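Long-range contacts in hypothetical fimbrial assembly protein (Parabacteroides distasonis, PDB 3R4R), which is a putative component of the fimbrial tip, part of the cell-surface filaments that mediate adhesion and biofilm formation: residues A[140-145]-A[167-172]; A[198-203]-A[215-220]; A[232-237]-A[256-261]. All coordinates share one frame; numbering follows the deposited sequence. Where two conformers were deposited one is given.

Interaction 1. Residues A[140-145]-A[167-172]; sequences SLLVKI and QLSAKI. With EDO (1,2-ethanediol), chain E.
K144 and Q167 meet because both chains bend: beyond CB the lysine turns at chi2 (115°) and again at chi4, which swings NZ round, while the glutamine turns at chi2 (68°), which brings CD over to the lysine. The two side chains run alongside each other with their ends turned the same way, and K144 NZ donates to Q167 OE1 at 2.6 Å, in the plane of the amide and on a lone pair. The same ammonium doubles back to its own segment, with K144 NZ above the carbonyl plane of L142 at 2.8 Å from L142 O. It also bonds to E41 O. An alanine in place of K144 would probably leave Q167 OE1 without its charged donor, held by a water and less firmly fixed. That water supports the same amide, donating to Q167 OE1 (2.9 Å) and to V143 O (2.7 Å) and accepting from S169 OG. V143 O is thus doubly gripped, since L168 N also binds it at 3.0 Å, nearly straight. Beside this polar row, L168 forks between two partners, with CD2 on V143 CG1 and CD1 on I145 CD1, each at 3.8 Å. K144 and Q167 form a non-hydrogen-bonded antiparallel pair in the hairpin of strands 144-152 and 161-179. On its other side K144 is bonded through its backbone to A104 of strand 96-104. Past this point strand 161-179 changes neighbours, A170 pairing with T231 of strand 228-232 while S169 and K171 bond to G264 and N265.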
loop_
_atom_site.group_PDB
_atom_site.type_symbol
_atom_site.label_atom_id
_atom_site.label_comp_id
_atom_site.label_asym_id
_atom_site.label_seq_id
_atom_site.Cartn_x
_atom_site.Cartn_y
_atom_site.Cartn_z
ATOM N N SER A 140 3.926 6.241 -8.974
ATOM C CA SER A 140 5.035 5.334 -9.269
ATOM C C SER A 140 5.942 5.063 -8.018
ATOM O O SER A 140 6.857 4.248 -8.101
ATOM C CB SER A 140 5.879 5.911 -10.406
ATOM O OG SER A 140 6.262 7.247 -10.127
ATOM N N LEU A 141 5.660 5.694 -6.864
ATOM C CA LEU A 141 6.440 5.463 -5.650
ATOM C C LEU A 141 5.463 5.235 -4.469
ATOM O O LEU A 141 5.593 5.834 -3.413
ATOM C CB LEU A 141 7.426 6.618 -5.387
ATOM C CG LEU A 141 8.570 6.351 -4.373
ATOM C CD1 LEU A 141 9.616 5.372 -4.936
ATOM C CD2 LEU A 141 9.262 7.646 -3.992
ATOM N N LEU A 142 4.472 4.367 -4.671
ATOM C CA LEU A 142 3.499 3.959 -3.647
ATOM C C LEU A 142 4.033 2.735 -2.900
ATOM O O LEU A 142 4.522 1.798 -3.534
ATOM C CB LEU A 142 2.113 3.673 -4.247
ATOM C CG LEU A 142 1.337 4.870 -4.828
ATOM C CD1 LEU A 142 0.124 4.397 -5.643
ATOM C CD2 LEU A 142 1.007 5.927 -3.763
ATOM N N VAL A 143 3.953 2.742 -1.569
ATOM C CA VAL A 143 4.517 1.684 -0.754
ATOM C C VAL A 143 3.590 0.460 -0.803
ATOM O O VAL A 143 2.362 0.579 -0.655
ATOM C CB VAL A 143 4.790 2.151 0.718
ATOM C CG1 VAL A 143 5.245 1.000 1.609
ATOM C CG2 VAL A 143 5.819 3.282 0.752
ATOM N N LYS A 144 4.224 -0.723 -1.006
ATOM C CA LYS A 144 3.594 -2.047 -1.021
ATOM C C LYS A 144 4.307 -2.945 -0.014
ATOM O O LYS A 144 5.504 -2.770 0.216
ATOM C CB LYS A 144 3.589 -2.684 -2.422
ATOM C CG LYS A 144 2.913 -1.874 -3.531
ATOM C CD LYS A 144 3.948 -1.468 -4.577
ATOM C CE LYS A 144 3.371 -0.740 -5.782
ATOM N NZ LYS A 144 2.852 0.620 -5.452
ATOM N N ILE A 145 3.578 -3.863 0.633
ATOM C CA ILE A 145 4.190 -4.754 1.629
ATOM C C ILE A 145 3.616 -6.189 1.454
ATOM O O ILE A 145 2.471 -6.356 1.071
ATOM C CB ILE A 145 4.012 -4.238 3.109
ATOM C CG1 ILE A 145 2.512 -4.165 3.527
ATOM C CG2 ILE A 145 4.728 -2.885 3.363
ATOM C CD1 ILE A 145 2.296 -3.919 5.011
ATOM N N GLN A 167 -1.014 -2.990 -1.642
ATOM C CA GLN A 167 -0.950 -1.544 -1.631
ATOM C C GLN A 167 -1.219 -1.081 -0.195
ATOM O O GLN A 167 -2.254 -1.434 0.361
ATOM C CB GLN A 167 -2.016 -1.079 -2.642
ATOM C CG GLN A 167 -1.656 0.089 -3.503
ATOM C CD GLN A 167 -0.587 -0.162 -4.484
ATOM O OE1 GLN A 167 0.477 0.437 -4.391
ATOM N NE2 GLN A 167 -0.880 -0.970 -5.495
ATOM N N LEU A 168 -0.262 -0.399 0.455
ATOM C CA LEU A 168 -0.396 0.042 1.846
ATOM C C LEU A 168 -1.336 1.273 1.950
ATOM O O LEU A 168 -1.859 1.564 3.005
ATOM C CB LEU A 168 0.998 0.366 2.445
ATOM C CG LEU A 168 1.113 0.608 3.941
ATOM C CD1 LEU A 168 0.540 -0.571 4.743
ATOM C CD2 LEU A 168 2.515 0.874 4.310
ATOM N N SER A 169 -1.572 1.943 0.851
ATOM C CA SER A 169 -2.482 3.072 0.770
ATOM C C SER A 169 -3.792 2.671 0.130
ATOM O O SER A 169 -3.883 1.623 -0.515
ATOM C CB SER A 169 -1.849 4.209 -0.031
ATOM O OG SER A 169 -1.621 3.824 -1.373
ATOM N N ALA A 170 -4.808 3.514 0.321
ATOM C CA ALA A 170 -6.087 3.446 -0.366
ATOM C C ALA A 170 -6.091 4.458 -1.514
ATOM O O ALA A 170 -5.479 5.521 -1.377
ATOM C CB ALA A 170 -7.221 3.709 0.600
ATOM N N LYS A 171 -6.727 4.112 -2.653
ATOM C CA LYS A 171 -6.848 4.992 -3.810
ATOM C C LYS A 171 -8.266 5.579 -3.833
ATOM O O LYS A 171 -9.250 4.840 -3.750
ATOM C CB LYS A 171 -6.510 4.221 -5.105
ATOM C CG LYS A 171 -6.637 5.031 -6.417
ATOM C CD LYS A 171 -6.386 4.129 -7.636
ATOM C CE LYS A 171 -6.571 4.843 -8.948
ATOM N NZ LYS A 171 -6.290 3.942 -10.099
ATOM N N ILE A 172 -8.364 6.909 -3.897
ATOM C CA ILE A 172 -9.678 7.598 -3.872
ATOM C C ILE A 172 -9.817 8.504 -5.102
ATOM O O ILE A 172 -8.980 9.382 -5.318
ATOM C CB ILE A 172 -9.895 8.428 -2.554
ATOM C CG1 ILE A 172 -9.601 7.611 -1.265
ATOM C CG2 ILE A 172 -11.304 9.068 -2.517
ATOM C CD1 ILE A 172 -9.638 8.492 0.024
HETATM C C1 EDO E . -5.065 0.624 -3.873
HETATM O O1 EDO E . -4.153 1.740 -3.914
HETATM C C2 EDO E . -5.320 0.139 -5.305
HETATM O O2 EDO E . -5.782 -1.222 -5.292
HETATM O O HOH W 1 0.319 1.809 -1.887
#

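Interaction 2. Residues A[198-203]-A[215-220]; sequences NASSKI and AFSDLA
An irregular antiparallel pairing, built on an Asx turn at N198, brings 198-203 against 215-220 where strand 191-202 meets the short strand 218-219 in the transthyretin-like C-terminal part of the chain. N198 and D218 are a non-hydrogen-bonded pair, yet much of the pairing is done by the asparagine side chain instead of backbone alone. Its CG stands anti to the backbone N (chi1 -176°), and the amide can serve both segments. N198 OD1 takes S200 N at 2.8 Å, which closes the turn, and S217 N at 3.2 Å; the two donors come from opposite faces of the amide plane. N198 ND2 gives a hydrogen to A215 O at 2.9 Å and has a second partner in E233 O, so the group is held at both ends and its rotation is fixed. F216 lies beside it with CD1 3.4 Å from N198 CG, the ring and amide planes 36° apart, and the ring also makes a cation-pi contact with K239. Beyond the amide, A199 N bonds to S217 O at 2.8 Å. Next to it L219 CB makes an apolar contact with A199 CB, while L219 CD2 is in van der Waals packing with N198 O. At the other end N213 ties both segments, through S200 O, K202 N and A215 N. Between these ends the two serine hydroxyls meet, S200 OG and S217 OG lying 2.7 Å apart in a hydrogen bond either could donate.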
loop_
_atom_site.group_PDB
_atom_site.type_symbol
_atom_site.label_atom_id
_atom_site.label_comp_id
_atom_site.label_asym_id
_atom_site.label_seq_id
_atom_site.Cartn_x
_atom_site.Cartn_y
_atom_site.Cartn_z
ATOM N N ASN A 198 -3.983 10.785 5.651
ATOM C CA ASN A 198 -2.953 10.267 6.558
ATOM C C ASN A 198 -1.640 10.004 5.841
ATOM O O ASN A 198 -1.615 9.324 4.815
ATOM C CB ASN A 198 -3.445 8.963 7.212
ATOM C CG ASN A 198 -2.529 8.362 8.259
ATOM O OD1 ASN A 198 -1.511 8.940 8.648
ATOM N ND2 ASN A 198 -2.893 7.192 8.768
ATOM N N ALA A 199 -0.531 10.476 6.443
ATOM C CA ALA A 199 0.831 10.333 5.908
ATOM C C ALA A 199 1.673 9.304 6.699
ATOM O O ALA A 199 2.760 8.988 6.262
ATOM C CB ALA A 199 1.532 11.681 5.929
ATOM N N SER A 200 1.178 8.760 7.812
ATOM C CA SER A 200 1.922 7.770 8.621
ATOM C C SER A 200 1.269 6.367 8.602
ATOM O O SER A 200 0.046 6.238 8.475
ATOM C CB SER A 200 2.040 8.237 10.059
ATOM O OG SER A 200 2.943 9.329 10.119
ATOM N N SER A 201 2.105 5.304 8.686
ATOM C CA SER A 201 1.578 3.935 8.663
ATOM C C SER A 201 2.512 2.933 9.282
ATOM O O SER A 201 3.730 3.141 9.320
ATOM C CB SER A 201 1.296 3.481 7.230
ATOM O OG SER A 201 0.672 2.208 7.174
ATOM N N LYS A 202 1.910 1.815 9.750
ATOM C CA LYS A 202 2.568 0.591 10.212
ATOM C C LYS A 202 2.869 -0.242 8.940
ATOM O O LYS A 202 2.188 -0.063 7.926
ATOM C CB LYS A 202 1.692 -0.130 11.248
ATOM C CG LYS A 202 1.528 0.617 12.576
ATOM C CD LYS A 202 2.767 0.492 13.529
ATOM C CE LYS A 202 2.615 1.250 14.826
ATOM N NZ LYS A 202 1.443 0.793 15.634
ATOM N N ILE A 203 3.872 -1.111 8.966
ATOM C CA ILE A 203 4.310 -1.852 7.770
ATOM C C ILE A 203 4.158 -3.384 7.908
ATOM O O ILE A 203 4.763 -4.120 7.117
ATOM C CB ILE A 203 5.816 -1.525 7.468
ATOM C CG1 ILE A 203 6.727 -1.844 8.707
ATOM C CG2 ILE A 203 5.980 -0.068 6.980
ATOM C CD1 ILE A 203 8.210 -1.884 8.453
ATOM N N ALA A 215 -1.195 4.253 13.240
ATOM C CA ALA A 215 -0.342 5.423 13.017
ATOM C C ALA A 215 -1.089 6.516 12.241
ATOM O O ALA A 215 -1.887 6.208 11.342
ATOM C CB ALA A 215 0.902 5.013 12.267
ATOM N N PHE A 216 -0.858 7.796 12.616
ATOM C CA PHE A 216 -1.484 8.931 11.940
ATOM C C PHE A 216 -0.623 10.204 12.040
ATOM O O PHE A 216 -0.095 10.527 13.110
ATOM C CB PHE A 216 -2.905 9.232 12.503
ATOM C CG PHE A 216 -3.661 10.296 11.708
ATOM C CD1 PHE A 216 -4.437 9.948 10.606
ATOM C CD2 PHE A 216 -3.564 11.650 12.043
ATOM C CE1 PHE A 216 -5.102 10.933 9.852
ATOM C CE2 PHE A 216 -4.207 12.631 11.267
ATOM C CZ PHE A 216 -4.974 12.263 10.182
ATOM N N SER A 217 -0.544 10.938 10.905
ATOM C CA SER A 217 0.034 12.283 10.747
ATOM C C SER A 217 -0.627 12.935 9.534
ATOM O O SER A 217 -1.040 12.230 8.618
ATOM C CB SER A 217 1.558 12.283 10.647
ATOM O OG SER A 217 2.043 11.795 9.416
ATOM N N ASP A 218 -0.788 14.261 9.553
ATOM C CA ASP A 218 -1.460 15.006 8.481
ATOM C C ASP A 218 -0.718 14.945 7.126
ATOM O O ASP A 218 0.475 15.249 7.043
ATOM C CB ASP A 218 -1.617 16.491 8.878
ATOM C CG ASP A 218 -2.605 16.770 10.000
ATOM O OD1 ASP A 218 -3.772 16.299 9.902
ATOM O OD2 ASP A 218 -2.264 17.574 10.907
ATOM N N LEU A 219 -1.488 14.622 6.053
ATOM C CA LEU A 219 -1.042 14.583 4.660
ATOM C C LEU A 219 -1.731 15.691 3.910
ATOM O O LEU A 219 -2.950 15.670 3.748
ATOM C CB LEU A 219 -1.301 13.216 4.003
ATOM C CG LEU A 219 -0.853 13.012 2.536
ATOM C CD1 LEU A 219 0.661 13.155 2.376
ATOM C CD2 LEU A 219 -1.279 11.651 2.057
ATOM N N ALA A 220 -0.957 16.678 3.470
ATOM C CA ALA A 220 -1.508 17.830 2.775
ATOM C C ALA A 220 -2.084 17.451 1.455
ATOM O O ALA A 220 -1.520 16.608 0.751
ATOM C CB ALA A 220 -0.432 18.879 2.567
#

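Interaction 3. Residues A[232-237]-A[256-261]; sequences YEISDA and FPANKF
I234 and A258 make the close part of this contact, where the loop after strand 228-232 comes against the 3-10 turn at 258-260 that follows strand 251-257. The methyl of A258 sits among the branches of the isoleucine: I234 CG2, anti to the backbone N, lies 3.8 Å from A258 CB, and I234 CD1 lies 3.9 Å from the same carbon. Next to it the backbones approach more closely, with N259 CA 3.2 Å from I234 O in a CA-H...O contact. A water bridges the segments. It accepts from I234 N at 2.8 Å and donates to A258 O and F261 O, and so joins the loop to the start of the 3-10 segment and to F261 just after it. On the buried side E233 spends its charge outside the pair, on K263 and on the backbone of E212 and N213. F261 packs on A170 through CB and on I172 through its ring, which meets Y267 edge-to-face. Toward solvent the fit slackens: N259 ND2 comes no nearer to A237 CA than 4.1 Å, and D236 turns its carboxylate to F238 N and K239 NZ. No direct hydrogen bond crosses between the segments, although the turn has its own, K260 N to P257 O. The chemistry therefore implies a joint made by an apolar patch, a CA-H...O contact and a bridging water; D236 braces its own loop while E233 reaches K263, E212 and N213.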
loop_
_atom_site.group_PDB
_atom_site.type_symbol
_atom_site.label_atom_id
_atom_site.label_comp_id
_atom_site.label_asym_id
_atom_site.label_seq_id
_atom_site.Cartn_x
_atom_site.Cartn_y
_atom_site.Cartn_z
ATOM N N TYR A 232 -2.976 6.673 3.757
ATOM C CA TYR A 232 -2.822 5.456 4.504
ATOM C C TYR A 232 -4.088 5.290 5.342
ATOM O O TYR A 232 -4.743 6.301 5.612
ATOM C CB TYR A 232 -1.536 5.456 5.351
ATOM C CG TYR A 232 -0.218 5.495 4.611
ATOM C CD1 TYR A 232 0.097 4.521 3.663
ATOM C CD2 TYR A 232 0.806 6.338 5.028
ATOM C CE1 TYR A 232 1.333 4.513 3.014
ATOM C CE2 TYR A 232 2.073 6.292 4.440
ATOM C CZ TYR A 232 2.325 5.388 3.420
ATOM O OH TYR A 232 3.551 5.356 2.810
ATOM N N GLU A 233 -4.488 4.043 5.691
ATOM C CA GLU A 233 -5.623 3.732 6.594
ATOM C C GLU A 233 -5.684 4.604 7.842
ATOM O O GLU A 233 -4.637 5.019 8.356
ATOM C CB GLU A 233 -5.540 2.286 7.109
ATOM C CG GLU A 233 -5.772 1.201 6.104
ATOM C CD GLU A 233 -5.759 -0.184 6.703
ATOM O OE1 GLU A 233 -5.040 -0.455 7.697
ATOM O OE2 GLU A 233 -6.451 -1.032 6.106
ATOM N N ILE A 234 -6.895 4.801 8.377
ATOM C CA ILE A 234 -7.140 5.570 9.585
ATOM C C ILE A 234 -8.082 4.748 10.457
ATOM O O ILE A 234 -9.258 4.634 10.103
ATOM C CB ILE A 234 -7.691 6.956 9.211
ATOM C CG1 ILE A 234 -6.734 7.687 8.223
ATOM C CG2 ILE A 234 -7.962 7.760 10.479
ATOM C CD1 ILE A 234 -7.235 8.925 7.509
ATOM N N SER A 235 -7.556 4.172 11.587
ATOM C CA SER A 235 -8.305 3.318 12.520
ATOM C C SER A 235 -9.313 4.106 13.370
ATOM O O SER A 235 -10.405 3.584 13.636
ATOM C CB SER A 235 -7.357 2.575 13.458
ATOM O OG SER A 235 -6.604 3.463 14.266
ATOM N N ASP A 236 -8.943 5.332 13.833
ATOM C CA ASP A 236 -9.839 6.132 14.685
ATOM C C ASP A 236 -11.204 6.287 14.003
ATOM O O ASP A 236 -11.297 6.724 12.846
ATOM C CB ASP A 236 -9.230 7.508 15.018
ATOM C CG ASP A 236 -9.999 8.364 16.020
ATOM O OD1 ASP A 236 -10.990 7.871 16.596
ATOM O OD2 ASP A 236 -9.585 9.514 16.256
ATOM N N ALA A 237 -12.254 5.860 14.723
ATOM C CA ALA A 237 -13.647 5.893 14.270
ATOM C C ALA A 237 -14.216 7.323 14.285
ATOM O O ALA A 237 -15.251 7.568 13.661
ATOM C CB ALA A 237 -14.492 4.989 15.159
ATOM N N PHE A 256 -16.595 12.355 5.317
ATOM C CA PHE A 256 -16.666 10.908 5.087
ATOM C C PHE A 256 -15.972 10.160 6.234
ATOM O O PHE A 256 -14.983 10.675 6.761
ATOM C CB PHE A 256 -16.036 10.532 3.730
ATOM C CG PHE A 256 -16.776 11.071 2.517
ATOM C CD1 PHE A 256 -16.554 12.362 2.064
ATOM C CD2 PHE A 256 -17.647 10.264 1.801
ATOM C CE1 PHE A 256 -17.269 12.868 0.975
ATOM C CE2 PHE A 256 -18.331 10.756 0.694
ATOM C CZ PHE A 256 -18.181 12.072 0.315
ATOM N N PRO A 257 -16.453 8.964 6.665
ATOM C CA PRO A 257 -15.760 8.263 7.767
ATOM C C PRO A 257 -14.424 7.745 7.272
ATOM O O PRO A 257 -14.376 6.966 6.313
ATOM C CB PRO A 257 -16.731 7.137 8.167
ATOM C CG PRO A 257 -17.987 7.371 7.369
ATOM C CD PRO A 257 -17.614 8.188 6.181
ATOM N N ALA A 258 -13.333 8.249 7.886
ATOM C CA ALA A 258 -11.946 7.972 7.511
ATOM C C ALA A 258 -11.633 6.470 7.500
ATOM O O ALA A 258 -10.868 6.027 6.656
ATOM C CB ALA A 258 -11.009 8.677 8.470
ATOM N N ASN A 259 -12.271 5.687 8.389
ATOM C CA ASN A 259 -12.036 4.244 8.514
ATOM C C ASN A 259 -12.747 3.422 7.377
ATOM O O ASN A 259 -12.605 2.193 7.348
ATOM C CB ASN A 259 -12.489 3.742 9.893
ATOM C CG ASN A 259 -13.901 4.054 10.285
ATOM O OD1 ASN A 259 -14.484 5.068 9.894
ATOM N ND2 ASN A 259 -14.433 3.243 11.175
ATOM N N LYS A 260 -13.426 4.080 6.411
ATOM C CA LYS A 260 -14.052 3.358 5.302
ATOM C C LYS A 260 -13.020 3.072 4.187
ATOM O O LYS A 260 -13.254 2.194 3.346
ATOM C CB LYS A 260 -15.254 4.139 4.726
ATOM C CG LYS A 260 -16.462 4.343 5.647
ATOM C CD LYS A 260 -17.227 3.060 5.960
ATOM N N PHE A 261 -11.870 3.792 4.193
ATOM C CA PHE A 261 -10.842 3.679 3.163
ATOM C C PHE A 261 -9.739 2.738 3.645
ATOM O O PHE A 261 -8.861 3.137 4.413
ATOM C CB PHE A 261 -10.296 5.068 2.814
ATOM C CG PHE A 261 -11.389 6.063 2.526
ATOM C CD1 PHE A 261 -11.996 6.114 1.272
ATOM C CD2 PHE A 261 -11.816 6.951 3.502
ATOM C CE1 PHE A 261 -13.005 7.030 1.003
ATOM C CE2 PHE A 261 -12.860 7.824 3.251
ATOM C CZ PHE A 261 -13.429 7.885 1.991
HETATM O O HOH W 2 -9.014 4.290 6.610
#

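Overall arrangement
Interaction 1 is buried near the centre of the chain and combines a hairpin pair with a buried lysine and a water. Interactions 2 and 3, farther out, are only partly buried: the former is rich in direct hydrogen bonds, the latter has none and relies on water. Y232 connects all three, its OH lying against V143 of interaction 1 and its ring against L168 O and the carbonyl oxygens of A199 and S200 of interaction 2. Interactions 2 and 3 are also joined at the backbone of Y232 and E233 by N198. L168 packs on S201 and K202, and A170 and I172 on F261, so strand 161-179 touches both outer contacts.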